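Local structure of ferrous iron uptake transporter protein B (Streptococcus thermophilus, 3TAH) at residues Ile226-Ile229 / Ile230-Thr233. The protein probably drives GTP-dependent uptake of ferrous iron across the cell membrane, this chain being its cytosolic G-protein domain with the attached helical domain. The protein carries 1 engineered substitution. Sequence-based numbering, arbitrary orientation. Where two conformers were deposited one is given.
Sequences IEDI and IRIT
Ile-226, Ile-229, Ile-230 and Thr-233 form the buried stripe of an amphipathic alpha-helix, 220-237, in the cytosolic helical domain of FeoB, away from the nucleotide. Backbone N-H to C=O hydrogen bonds, i+4 to i, run through it, such as Ile-232 N to Asp-228 O at 3.1 Å. On the packed side, the CG2 methyl of Ile-226 meets CD1 of Ile-230 one turn on, 3.9 Å away; isoleucine suits this flank because its methyls need no polar partner against Leu-205 and Phe-206 of helix 198-206. Ile-229 faces helix 176-189, touching Ala-181 and Ile-185. Threonine can join this stripe because its hydroxyl turns back onto its own helix: with OG1 beside the backbone N (chi1 -56°), it donates to Ile-229 O at 2.7 Å, and Thr-233 N reaches that carbonyl from the opposite face of its plane.

The solvent side carries the charged Glu-227, Asp-228 and Arg-231. Arg-231 extends, then bends at chi3 (60°) into a salt bridge with Asp-228, carboxylate and guanidinium planes 79° apart. One water bridges Glu-227 OE2 and Arg-231 NH1. Asp-228 OD1, in the guanidinium plane, accepts the straighter bond from NH1 on its anti side at 2.9 Å, and another from NH2, well above the carboxylate plane, at 3.3 Å.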
loop_
_atom_site.group_PDB
_atom_site.type_symbol
_atom_site.label_atom_id
_atom_site.label_comp_id
_atom_site.label_asym_id
_atom_site.label_seq_id
_atom_site.Cartn_x
_atom_site.Cartn_y
_atom_site.Cartn_z
ATOM N N ILE A 226 8.918 23.806 1.387
ATOM C CA ILE A 226 7.734 22.944 1.287
ATOM C C ILE A 226 6.439 23.755 1.302
ATOM O O ILE A 226 5.556 23.511 0.491
ATOM C CB ILE A 226 7.723 21.857 2.385
ATOM C CG1 ILE A 226 8.871 20.880 2.145
ATOM C CG2 ILE A 226 6.355 21.148 2.397
ATOM C CD1 ILE A 226 9.166 19.925 3.341
ATOM N N GLU A 227 6.330 24.715 2.220
ATOM C CA GLU A 227 5.174 25.616 2.266
ATOM C C GLU A 227 4.934 26.301 0.922
ATOM O O GLU A 227 3.802 26.350 0.437
ATOM C CB GLU A 227 5.357 26.700 3.323
ATOM C CG GLU A 227 4.400 27.881 3.145
ATOM C CD GLU A 227 2.955 27.521 3.449
ATOM O OE1 GLU A 227 2.736 26.471 4.084
ATOM O OE2 GLU A 227 2.033 28.280 3.063
ATOM N N ASP A 228 6.008 26.818 0.327
ATOM C CA ASP A 228 5.929 27.495 -0.979
ATOM C C ASP A 228 5.397 26.555 -2.078
ATOM O O ASP A 228 4.510 26.926 -2.845
ATOM C CB ASP A 228 7.313 27.994 -1.406
ATOM C CG ASP A 228 7.760 29.280 -0.708
ATOM O OD1 ASP A 228 6.959 29.946 -0.018
ATOM O OD2 ASP A 228 8.953 29.634 -0.880
ATOM N N ILE A 229 5.938 25.344 -2.142
ATOM C CA ILE A 229 5.527 24.337 -3.155
ATOM C C ILE A 229 4.018 24.031 -3.063
ATOM O O ILE A 229 3.308 23.966 -4.079
ATOM C CB ILE A 229 6.340 23.038 -3.004
ATOM C CG1 ILE A 229 7.810 23.285 -3.378
ATOM C CG2 ILE A 229 5.761 21.904 -3.880
ATOM C CD1 ILE A 229 8.775 22.284 -2.777
ATOM N N ILE A 230 3.546 23.843 -1.838
ATOM C CA ILE A 230 2.120 23.572 -1.578
ATOM C C ILE A 230 1.243 24.741 -2.005
ATOM O O ILE A 230 0.201 24.541 -2.652
ATOM C CB ILE A 230 1.857 23.220 -0.091
ATOM C CG1 ILE A 230 2.551 21.903 0.280
ATOM C CG2 ILE A 230 0.353 23.091 0.198
ATOM C CD1 ILE A 230 2.560 21.638 1.790
ATOM N N ARG A 231 1.671 25.957 -1.669
ATOM C CA ARG A 231 0.868 27.139 -1.948
ATOM C C ARG A 231 0.649 27.299 -3.445
ATOM O O ARG A 231 -0.501 27.407 -3.889
ATOM C CB ARG A 231 1.498 28.406 -1.359
ATOM C CG ARG A 231 0.629 29.664 -1.485
ATOM C CD ARG A 231 1.344 30.927 -1.000
ATOM N NE ARG A 231 2.575 31.202 -1.754
ATOM C CZ ARG A 231 3.826 31.018 -1.322
ATOM N NH1 ARG A 231 4.096 30.545 -0.102
ATOM N NH2 ARG A 231 4.838 31.316 -2.130
ATOM N N ILE A 232 1.735 27.287 -4.212
ATOM C CA ILE A 232 1.641 27.512 -5.654
ATOM C C ILE A 232 0.896 26.354 -6.322
ATOM O O ILE A 232 0.134 26.578 -7.262
ATOM C CB ILE A 232 3.037 27.803 -6.339
ATOM C CG1 ILE A 232 2.868 28.162 -7.823
ATOM C CG2 ILE A 232 4.048 26.640 -6.139
ATOM C CD1 ILE A 232 1.954 29.394 -8.095
ATOM N N THR A 233 1.097 25.125 -5.834
ATOM C CA THR A 233 0.411 23.959 -6.415
ATOM C C THR A 233 -1.102 24.024 -6.170
ATOM O O THR A 233 -1.888 23.766 -7.089
ATOM C CB THR A 233 1.041 22.641 -5.935
ATOM O OG1 THR A 233 2.433 22.682 -6.251
ATOM C CG2 THR A 233 0.404 21.440 -6.629
HETATM O O HOH W 1 2.674 30.643 2.274
#